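Tyrosinase (Burkholderia thailandensis, PDB 5ZRD) catalyses the oxygen-dependent hydroxylation of monophenols to catechols, and probably the further oxidation of the catechols to quinones, at a pair of copper ions, as tyrosinases do. Local coordinates at residues Gly55-Pro60 and Pro91-Met96; Tyr97-Glu102 and Glu382-Glu387; Pro77-Tyr82 and Glu306-Gly311. All blocks are in the same frame, centred on the assembly; numbering follows the deposited sequence.

Contact 1 lies at the dicopper site of the tyrosinase central domain, contact 3 beside it, and contact 2 farther along helix 90-108. Contact 1, with two histidine ligands of one copper, has its centre about 9 Å from the centres of both others; those of contacts 2 and 3 are about 18 Å apart. Contacts 1 and 2 share helix 90-108 and follow one another along the chain, joined by the pair Thr92 and Ser386. Contact 3 alternates with both in sequence, and backbone bonds from Glu59 to Asn308 and between Tyr56 and Tyr82 tie it to contact 1. The copper-bearing helix thus meets strand 383-385 farther along, while two loops pack beside His57.

Contact 1. Residues Gly55-Pro60 and Pro91-Met96; sequences GYHGEP and PTWHRM. With CU (copper (II) ion), chain J; O (oxygen atom), chain L.
The imidazole of His57 lies obliquely against the far corner of the Trp93 indole, its CD2 3.9 Å from CZ3 of the tryptophan. That corner reaches the histidine because CG of Trp93 stands anti to the backbone N (chi1 -174°), which sends the ring system out from helix 90-108 toward segment 55-60. The same indole also borders its neighbour in sequence: CE3 of Trp93 sits over the centre of one face of the His94 ring, 3.5 Å above its plane. His57 and His94 themselves meet rim to rim with their planes at 64°, NE2 of His57 lying 3.7 Å from NE2 of His94 because both nitrogens point at one metal. The copper ion is 2.0 Å from His57 NE2 and 2.2 Å from His94 NE2; His85 supplies the third protein ligand, and the bound oxygen atom stands 2.5 Å from this copper. Three histidines per copper is the arrangement of the type 3 dicopper centre. The other ring nitrogens are engaged too: His94 ND1 bonds to the carbonyl O of Phe90, one turn back in its helix, and so fixes the ring's rotation, while His57 ND1 has a weak bond to O of Asn307 and Trp93 NE1 is held by O of Asn374. Around this buried site helix 50-57 faces helix 90-108; Phe316 and His320 of helix 315-334 flank the two histidines, and Leu373 of strand 372-373 packs against Trp93.

Contact 2. Residues Tyr97-Glu102 and Glu382-Glu387; sequences YVYKLE and EAYTSE
Tyr384 points its ring at helix 90-108 and meets two consecutive side chains there, Tyr99 and Lys100, in different ways. The two tyrosines stand roughly perpendicular, and the contact is made by the hydroxyl of one: OH of Tyr384 lies 3.9 Å from CE2 of Tyr99, obliquely placed with respect to that ring. Lys100 comes from the opposite direction to Tyr384. Its aliphatic end does the touching, with CE 3.7 Å from CE2 of Tyr384, again oblique to the ring, and NZ only slightly farther from the same carbon. A bend at chi2 (-53°), followed by an extended run to the amine, brings the end of the lysine to CE2 of Tyr384.

A water bridges the polar ends. It lies in the plane of the Tyr384 ring at its edge, 2.8 Å from Tyr384 OH, and accepts a bond from Lys100 NZ at 3.1 Å. The ammonium has further partners, a salt bridge to Glu103 and a bond to the carbonyl O of Lys377, so this water is one of several groups that hold it. In the tyrosinase fold the contact joins the helix that carries copper ligand His94 to a short, weakly bonded strand at about 383-385, some 280 residues on. Tyr384 is fastened to that region by backbone hydrogen bonds with Leu373 and Phe376, and the Phe376 side chain packs against both Tyr384 and Lys100. Thr385 OG1 accepts a bond from Glu387 N at 3.0 Å, an ST turn leading into a 3-10 segment. On the helix, Tyr99 and Lys100 both keep part of their surface exposed to solvent.

Contact 3. Residues Pro77-Tyr82 and Glu306-Gly311; sequences PYWGGY and ENNTAG
Trp79 thrusts the six-membered end of its indole against Asn307, with CZ2 3.8 Å from CB of the asparagine. This is the stronger half of the contact: the side chains run nearly at right angles to each other, ring and amide planes are 66° apart, and the backbone O of Asn307 lies at the indole's edge in its plane, near CZ2. A chi1 of -173° extends the Trp79 ring away from its own N, and Gly81 N covers part of one face, 3.4 Å above the plane. Both segments are irregular loops of the tyrosinase central domain, the first leading toward helix 90-108 and the second toward helix 315-334, two helices that bring histidines to the dicopper centre. Asn307 belongs to the pocket of the bound oxygen atom, which makes Trp79 a probable second-shell neighbour of that pocket; its NE1 makes a weak bond to O of His57. The weaker half lies toward Asn308, whose backbone N reaches Trp79 CH2 only marginally, 4.0 Å away at the ring edge. Phe61 meets the indole edge-to-face, and a glycerol, probably from the crystallisation liquor, lies near Trp79 and bonds to Gly80 N.

Contact 1. Residues Gly55-Pro60 and Pro91-Met96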
loop_
_atom_site.group_PDB
_atom_site.type_symbol
_atom_site.label_atom_id
_atom_site.label_comp_id
_atom_site.label_asym_id
_atom_site.label_seq_id
_atom_site.Cartn_x
_atom_site.Cartn_y
_atom_site.Cartn_z
ATOM N N GLY A 55 -4.124 -17.448 -23.919
ATOM C CA GLY A 55 -3.836 -16.396 -22.890
ATOM C C GLY A 55 -5.015 -16.056 -21.986
ATOM O O GLY A 55 -4.807 -15.519 -20.879
ATOM N N TYR A 56 -6.247 -16.363 -22.404
ATOM C CA TYR A 56 -7.405 -16.000 -21.557
ATOM C C TYR A 56 -7.410 -16.836 -20.256
ATOM O O TYR A 56 -7.821 -16.325 -19.198
ATOM C CB TYR A 56 -8.727 -16.145 -22.333
ATOM C CG TYR A 56 -8.901 -15.189 -23.496
ATOM C CD1 TYR A 56 -8.504 -13.859 -23.398
ATOM C CD2 TYR A 56 -9.499 -15.590 -24.680
ATOM C CE1 TYR A 56 -8.674 -12.960 -24.435
ATOM C CE2 TYR A 56 -9.670 -14.703 -25.735
ATOM C CZ TYR A 56 -9.230 -13.395 -25.617
ATOM O OH TYR A 56 -9.361 -12.518 -26.641
ATOM N N HIS A 57 -6.928 -18.088 -20.325
ATOM C CA HIS A 57 -7.023 -19.056 -19.266
ATOM C C HIS A 57 -6.284 -18.556 -18.028
ATOM O O HIS A 57 -6.855 -18.434 -16.938
ATOM C CB HIS A 57 -6.445 -20.403 -19.736
ATOM C CG HIS A 57 -6.768 -21.517 -18.812
ATOM N ND1 HIS A 57 -5.856 -22.017 -17.924
ATOM C CD2 HIS A 57 -7.926 -22.176 -18.595
ATOM C CE1 HIS A 57 -6.428 -22.971 -17.223
ATOM N NE2 HIS A 57 -7.701 -23.068 -17.601
ATOM N N GLY A 58 -5.014 -18.261 -18.238
ATOM C CA GLY A 58 -4.056 -17.930 -17.202
ATOM C C GLY A 58 -3.218 -16.708 -17.589
ATOM O O GLY A 58 -3.715 -15.590 -17.622
ATOM N N GLU A 59 -1.935 -16.937 -17.861
ATOM C CA GLU A 59 -1.042 -15.888 -18.265
ATOM C C GLU A 59 -1.288 -15.587 -19.740
ATOM O O GLU A 59 -1.530 -16.500 -20.498
ATOM C CB GLU A 59 0.411 -16.316 -18.083
ATOM C CG GLU A 59 0.835 -16.584 -16.648
ATOM C CD GLU A 59 2.218 -17.214 -16.607
ATOM O OE1 GLU A 59 2.977 -16.974 -17.534
ATOM O OE2 GLU A 59 2.536 -17.927 -15.665
ATOM N N PRO A 60 -1.202 -14.336 -20.165
ATOM C CA PRO A 60 -0.739 -13.199 -19.381
ATOM C C PRO A 60 -1.786 -12.728 -18.374
ATOM O O PRO A 60 -2.996 -12.730 -18.669
ATOM C CB PRO A 60 -0.476 -12.057 -20.376
ATOM C CG PRO A 60 -1.269 -12.437 -21.593
ATOM C CD PRO A 60 -1.445 -13.948 -21.556
ATOM N N PRO A 91 -17.411 -25.618 -14.630
ATOM C CA PRO A 91 -17.932 -26.302 -15.822
ATOM C C PRO A 91 -18.418 -25.357 -16.933
ATOM O O PRO A 91 -18.161 -25.598 -18.111
ATOM C CB PRO A 91 -19.144 -27.079 -15.292
ATOM C CG PRO A 91 -18.773 -27.361 -13.861
ATOM C CD PRO A 91 -18.096 -26.083 -13.424
ATOM N N THR A 92 -19.155 -24.329 -16.530
ATOM C CA THR A 92 -19.784 -23.428 -17.458
ATOM C C THR A 92 -18.752 -22.478 -18.069
ATOM O O THR A 92 -18.881 -22.065 -19.194
ATOM C CB THR A 92 -20.877 -22.619 -16.748
ATOM O OG1 THR A 92 -20.405 -22.063 -15.517
ATOM C CG2 THR A 92 -22.076 -23.476 -16.468
ATOM N N TRP A 93 -17.775 -22.071 -17.281
ATOM C CA TRP A 93 -16.752 -21.183 -17.809
ATOM C C TRP A 93 -15.994 -21.919 -18.895
ATOM O O TRP A 93 -15.769 -21.330 -19.959
ATOM C CB TRP A 93 -15.796 -20.646 -16.744
ATOM C CG TRP A 93 -14.861 -19.629 -17.306
ATOM C CD1 TRP A 93 -15.087 -18.286 -17.399
ATOM C CD2 TRP A 93 -13.589 -19.876 -17.933
ATOM N NE1 TRP A 93 -14.021 -17.676 -17.999
ATOM C CE2 TRP A 93 -13.100 -18.626 -18.367
ATOM C CE3 TRP A 93 -12.828 -21.022 -18.183
ATOM C CZ2 TRP A 93 -11.887 -18.487 -19.028
ATOM C CZ3 TRP A 93 -11.626 -20.885 -18.838
ATOM C CH2 TRP A 93 -11.162 -19.631 -19.245
ATOM N N HIS A 94 -15.586 -23.159 -18.600
ATOM C CA HIS A 94 -14.801 -23.904 -19.584
ATOM C C HIS A 94 -15.684 -24.263 -20.772
ATOM O O HIS A 94 -15.171 -24.359 -21.854
ATOM C CB HIS A 94 -14.123 -25.139 -19.003
ATOM C CG HIS A 94 -13.024 -24.761 -18.094
ATOM N ND1 HIS A 94 -13.274 -24.332 -16.848
ATOM C CD2 HIS A 94 -11.686 -24.682 -18.281
ATOM C CE1 HIS A 94 -12.132 -23.990 -16.272
ATOM N NE2 HIS A 94 -11.135 -24.225 -17.124
ATOM N N ARG A 95 -16.992 -24.423 -20.569
ATOM C CA ARG A 95 -17.897 -24.675 -21.691
ATOM C C ARG A 95 -17.785 -23.524 -22.688
ATOM O O ARG A 95 -17.675 -23.767 -23.889
ATOM C CB ARG A 95 -19.349 -24.843 -21.218
ATOM C CG ARG A 95 -20.399 -24.958 -22.323
ATOM C CD ARG A 95 -21.698 -25.532 -21.783
ATOM N NE ARG A 95 -21.608 -26.973 -21.609
ATOM C CZ ARG A 95 -22.532 -27.755 -21.064
ATOM N NH1 ARG A 95 -23.686 -27.243 -20.673
ATOM N NH2 ARG A 95 -22.302 -29.058 -20.974
ATOM N N MET A 96 -17.828 -22.301 -22.186
ATOM C CA MET A 96 -17.793 -21.171 -23.040
ATOM C C MET A 96 -16.388 -21.018 -23.640
ATOM O O MET A 96 -16.239 -20.612 -24.825
ATOM C CB MET A 96 -18.199 -19.906 -22.292
ATOM C CG MET A 96 -19.678 -19.877 -21.975
ATOM S SD MET A 96 -20.714 -20.227 -23.417
ATOM C CE MET A 96 -20.047 -18.991 -24.536
HETATM CU CU CU J . -9.084 -23.991 -16.479
HETATM O O O L . -8.248 -26.290 -16.094
#

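Contact 2. Residues Tyr97-Glu102 and Glu382-Glu387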
loop_
_atom_site.group_PDB
_atom_site.type_symbol
_atom_site.label_atom_id
_atom_site.label_comp_id
_atom_site.label_asym_id
_atom_site.label_seq_id
_atom_site.Cartn_x
_atom_site.Cartn_y
_atom_site.Cartn_z
ATOM N N TYR A 97 -15.368 -21.375 -22.860
ATOM C CA TYR A 97 -13.985 -21.235 -23.333
ATOM C C TYR A 97 -13.807 -22.082 -24.578
ATOM O O TYR A 97 -13.256 -21.611 -25.584
ATOM C CB TYR A 97 -12.973 -21.624 -22.257
ATOM C CG TYR A 97 -11.516 -21.319 -22.520
ATOM C CD1 TYR A 97 -11.097 -20.349 -23.420
ATOM C CD2 TYR A 97 -10.539 -21.979 -21.804
ATOM C CE1 TYR A 97 -9.755 -20.049 -23.612
ATOM C CE2 TYR A 97 -9.202 -21.666 -21.946
ATOM C CZ TYR A 97 -8.808 -20.706 -22.859
ATOM O OH TYR A 97 -7.488 -20.440 -23.009
ATOM N N VAL A 98 -14.301 -23.299 -24.508
ATOM C CA VAL A 98 -14.115 -24.227 -25.610
ATOM C C VAL A 98 -14.914 -23.729 -26.809
ATOM O O VAL A 98 -14.480 -23.836 -27.955
ATOM C CB VAL A 98 -14.568 -25.644 -25.256
ATOM C CG1 VAL A 98 -14.442 -26.560 -26.466
ATOM C CG2 VAL A 98 -13.780 -26.202 -24.090
ATOM N N TYR A 99 -16.115 -23.262 -26.512
ATOM C CA TYR A 99 -17.022 -22.806 -27.544
ATOM C C TYR A 99 -16.403 -21.603 -28.250
ATOM O O TYR A 99 -16.440 -21.562 -29.432
ATOM C CB TYR A 99 -18.363 -22.401 -26.933
ATOM C CG TYR A 99 -19.388 -21.858 -27.894
ATOM C CD1 TYR A 99 -20.096 -22.707 -28.719
ATOM C CD2 TYR A 99 -19.704 -20.511 -27.928
ATOM C CE1 TYR A 99 -21.069 -22.229 -29.576
ATOM C CE2 TYR A 99 -20.684 -20.016 -28.777
ATOM C CZ TYR A 99 -21.374 -20.885 -29.596
ATOM O OH TYR A 99 -22.343 -20.451 -30.442
ATOM N N LYS A 100 -15.845 -20.666 -27.485
ATOM C CA LYS A 100 -15.220 -19.475 -28.026
ATOM C C LYS A 100 -14.009 -19.825 -28.915
ATOM O O LYS A 100 -13.795 -19.209 -29.994
ATOM C CB LYS A 100 -14.865 -18.516 -26.889
ATOM C CG LYS A 100 -16.004 -17.599 -26.450
ATOM C CD LYS A 100 -16.623 -16.835 -27.615
ATOM C CE LYS A 100 -17.693 -15.848 -27.201
ATOM N NZ LYS A 100 -18.298 -15.167 -28.374
ATOM N N LEU A 101 -13.232 -20.825 -28.537
ATOM C CA LEU A 101 -12.118 -21.236 -29.406
ATOM C C LEU A 101 -12.697 -21.872 -30.672
ATOM O O LEU A 101 -12.164 -21.743 -31.746
ATOM C CB LEU A 101 -11.181 -22.218 -28.684
ATOM C CG LEU A 101 -10.112 -22.805 -29.601
ATOM C CD1 LEU A 101 -8.739 -22.738 -28.967
ATOM C CD2 LEU A 101 -10.474 -24.231 -30.004
ATOM N N GLU A 102 -13.761 -22.621 -30.498
ATOM C CA GLU A 102 -14.416 -23.213 -31.646
ATOM C C GLU A 102 -14.958 -22.098 -32.561
ATOM O O GLU A 102 -14.949 -22.277 -33.759
ATOM C CB GLU A 102 -15.529 -24.129 -31.156
ATOM C CG GLU A 102 -16.131 -25.002 -32.236
ATOM C CD GLU A 102 -17.325 -25.805 -31.768
ATOM O OE1 GLU A 102 -18.256 -25.181 -31.134
ATOM O OE2 GLU A 102 -17.344 -27.038 -32.058
ATOM N N GLU A 382 -22.612 -8.052 -24.867
ATOM C CA GLU A 382 -22.995 -8.383 -23.484
ATOM C C GLU A 382 -22.275 -9.677 -23.036
ATOM O O GLU A 382 -22.096 -10.646 -23.806
ATOM C CB GLU A 382 -24.524 -8.490 -23.375
ATOM C CG GLU A 382 -25.200 -7.217 -22.894
ATOM C CD GLU A 382 -26.640 -7.402 -22.438
ATOM O OE1 GLU A 382 -27.240 -6.399 -21.994
ATOM O OE2 GLU A 382 -27.170 -8.543 -22.531
ATOM N N ALA A 383 -21.877 -9.681 -21.762
ATOM C CA ALA A 383 -21.150 -10.783 -21.163
ATOM C C ALA A 383 -22.015 -12.053 -21.126
ATOM O O ALA A 383 -23.140 -12.046 -20.630
ATOM C CB ALA A 383 -20.715 -10.382 -19.783
ATOM N N TYR A 384 -21.492 -13.144 -21.661
ATOM C CA TYR A 384 -22.063 -14.472 -21.379
ATOM C C TYR A 384 -22.104 -14.724 -19.865
ATOM O O TYR A 384 -21.224 -14.273 -19.125
ATOM C CB TYR A 384 -21.243 -15.577 -22.039
ATOM C CG TYR A 384 -21.575 -15.886 -23.470
ATOM C CD1 TYR A 384 -22.554 -16.810 -23.799
ATOM C CD2 TYR A 384 -20.871 -15.302 -24.495
ATOM C CE1 TYR A 384 -22.837 -17.131 -25.118
ATOM C CE2 TYR A 384 -21.142 -15.603 -25.815
ATOM C CZ TYR A 384 -22.130 -16.512 -26.132
ATOM O OH TYR A 384 -22.372 -16.790 -27.449
ATOM N N THR A 385 -23.157 -15.435 -19.437
ATOM C CA THR A 385 -23.304 -16.021 -18.116
ATOM C C THR A 385 -23.578 -17.515 -18.262
ATOM O O THR A 385 -23.831 -18.001 -19.348
ATOM C CB THR A 385 -24.505 -15.459 -17.332
ATOM O OG1 THR A 385 -25.680 -15.943 -17.991
ATOM C CG2 THR A 385 -24.495 -13.948 -17.208
ATOM N N SER A 386 -23.572 -18.201 -17.127
ATOM C CA SER A 386 -23.896 -19.597 -17.071
ATOM C C SER A 386 -25.316 -19.831 -17.602
ATOM O O SER A 386 -25.585 -20.901 -18.143
ATOM C CB SER A 386 -23.759 -20.134 -15.674
ATOM O OG SER A 386 -22.408 -20.160 -15.252
ATOM N N GLU A 387 -26.204 -18.840 -17.476
ATOM C CA GLU A 387 -27.640 -19.016 -17.826
ATOM C C GLU A 387 -27.754 -19.162 -19.347
ATOM O O GLU A 387 -28.630 -19.837 -19.823
ATOM C CB GLU A 387 -28.483 -17.888 -17.208
ATOM C CG GLU A 387 -29.945 -18.250 -16.968
ATOM C CD GLU A 387 -30.346 -18.878 -15.631
ATOM O OE1 GLU A 387 -30.100 -18.238 -14.583
ATOM O OE2 GLU A 387 -30.962 -19.988 -15.642
HETATM O O HOH W 1 -21.087 -15.595 -29.603
#

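Contact 3. Residues Pro77-Tyr82 and Glu306-Gly311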
loop_
_atom_site.group_PDB
_atom_site.type_symbol
_atom_site.label_atom_id
_atom_site.label_comp_id
_atom_site.label_asym_id
_atom_site.label_seq_id
_atom_site.Cartn_x
_atom_site.Cartn_y
_atom_site.Cartn_z
ATOM N N PRO A 77 -4.899 -14.938 -1.653
ATOM C CA PRO A 77 -4.629 -15.406 -3.001
ATOM C C PRO A 77 -5.672 -14.885 -3.988
ATOM O O PRO A 77 -6.795 -14.702 -3.601
ATOM C CB PRO A 77 -4.724 -16.932 -2.905
ATOM C CG PRO A 77 -5.618 -17.169 -1.698
ATOM C CD PRO A 77 -5.311 -16.024 -0.756
ATOM N N TYR A 78 -5.277 -14.644 -5.229
ATOM C CA TYR A 78 -6.179 -14.224 -6.296
ATOM C C TYR A 78 -5.641 -14.780 -7.616
ATOM O O TYR A 78 -4.506 -15.261 -7.650
ATOM C CB TYR A 78 -6.327 -12.700 -6.335
ATOM C CG TYR A 78 -5.109 -11.954 -6.824
ATOM C CD1 TYR A 78 -4.068 -11.642 -5.963
ATOM C CD2 TYR A 78 -5.009 -11.530 -8.136
ATOM C CE1 TYR A 78 -2.963 -10.925 -6.392
ATOM C CE2 TYR A 78 -3.901 -10.831 -8.588
ATOM C CZ TYR A 78 -2.871 -10.523 -7.715
ATOM O OH TYR A 78 -1.768 -9.849 -8.164
ATOM N N TRP A 79 -6.463 -14.715 -8.670
ATOM C CA TRP A 79 -6.073 -15.259 -9.983
ATOM C C TRP A 79 -6.127 -14.166 -11.048
ATOM O O TRP A 79 -7.193 -13.527 -11.239
ATOM C CB TRP A 79 -6.999 -16.407 -10.377
ATOM C CG TRP A 79 -6.602 -17.147 -11.606
ATOM C CD1 TRP A 79 -7.401 -17.406 -12.682
ATOM C CD2 TRP A 79 -5.340 -17.785 -11.872
ATOM N NE1 TRP A 79 -6.711 -18.144 -13.613
ATOM C CE2 TRP A 79 -5.443 -18.391 -13.140
ATOM C CE3 TRP A 79 -4.132 -17.912 -11.185
ATOM C CZ2 TRP A 79 -4.390 -19.123 -13.705
ATOM C CZ3 TRP A 79 -3.092 -18.634 -11.748
ATOM C CH2 TRP A 79 -3.219 -19.229 -12.992
ATOM N N GLY A 80 -4.989 -14.001 -11.744
ATOM C CA GLY A 80 -4.828 -12.985 -12.777
ATOM C C GLY A 80 -5.272 -13.485 -14.130
ATOM O O GLY A 80 -5.130 -12.792 -15.141
ATOM N N GLY A 81 -5.706 -14.735 -14.195
ATOM C CA GLY A 81 -6.326 -15.237 -15.420
ATOM C C GLY A 81 -7.832 -15.174 -15.270
ATOM O O GLY A 81 -8.320 -14.786 -14.201
ATOM N N TYR A 82 -8.552 -15.560 -16.317
ATOM C CA TYR A 82 -10.002 -15.532 -16.327
ATOM C C TYR A 82 -10.596 -16.895 -15.917
ATOM O O TYR A 82 -11.802 -16.990 -15.571
ATOM C CB TYR A 82 -10.442 -15.110 -17.724
ATOM C CG TYR A 82 -10.268 -13.642 -18.020
ATOM C CD1 TYR A 82 -10.967 -12.696 -17.288
ATOM C CD2 TYR A 82 -9.386 -13.190 -18.998
ATOM C CE1 TYR A 82 -10.812 -11.339 -17.522
ATOM C CE2 TYR A 82 -9.246 -11.841 -19.274
ATOM C CZ TYR A 82 -9.976 -10.916 -18.540
ATOM O OH TYR A 82 -9.850 -9.576 -18.753
ATOM N N GLU A 306 -0.029 -27.024 -14.583
ATOM C CA GLU A 306 -0.431 -25.933 -13.733
ATOM C C GLU A 306 -1.330 -25.004 -14.576
ATOM O O GLU A 306 -1.366 -25.085 -15.822
ATOM C CB GLU A 306 0.772 -25.125 -13.232
ATOM C CG GLU A 306 1.486 -25.711 -12.010
ATOM C CD GLU A 306 2.352 -26.962 -12.185
ATOM O OE1 GLU A 306 2.717 -27.300 -13.318
ATOM O OE2 GLU A 306 2.659 -27.598 -11.155
ATOM N N ASN A 307 -2.077 -24.122 -13.930
ATOM C CA ASN A 307 -3.062 -23.376 -14.656
ATOM C C ASN A 307 -2.384 -22.227 -15.428
ATOM O O ASN A 307 -2.986 -21.639 -16.322
ATOM C CB ASN A 307 -4.165 -22.911 -13.719
ATOM C CG ASN A 307 -5.192 -23.987 -13.437
ATOM O OD1 ASN A 307 -5.710 -24.063 -12.324
ATOM N ND2 ASN A 307 -5.483 -24.823 -14.420
ATOM N N ASN A 308 -1.123 -21.920 -15.126
ATOM C CA ASN A 308 -0.475 -20.689 -15.636
ATOM C C ASN A 308 -0.489 -20.630 -17.169
ATOM O O ASN A 308 -0.953 -19.656 -17.744
ATOM C CB ASN A 308 0.959 -20.593 -15.132
ATOM C CG ASN A 308 1.015 -20.330 -13.655
ATOM O OD1 ASN A 308 1.335 -19.219 -13.207
ATOM N ND2 ASN A 308 0.621 -21.331 -12.909
ATOM N N THR A 309 -0.022 -21.692 -17.823
ATOM C CA THR A 309 0.132 -21.696 -19.276
ATOM C C THR A 309 -0.454 -22.962 -19.907
ATOM O O THR A 309 -0.256 -23.220 -21.086
ATOM C CB THR A 309 1.619 -21.584 -19.656
ATOM O OG1 THR A 309 2.405 -22.634 -19.071
ATOM C CG2 THR A 309 2.196 -20.261 -19.214
ATOM N N ALA A 310 -1.230 -23.738 -19.177
ATOM C CA ALA A 310 -1.869 -24.934 -19.775
ATOM C C ALA A 310 -2.676 -24.573 -21.022
ATOM O O ALA A 310 -2.792 -25.359 -21.950
ATOM C CB ALA A 310 -2.776 -25.568 -18.766
ATOM N N GLY A 311 -3.291 -23.403 -21.020
ATOM C CA GLY A 311 -4.125 -23.012 -22.174
ATOM C C GLY A 311 -3.316 -22.824 -23.455
ATOM O O GLY A 311 -3.909 -22.757 -24.520
#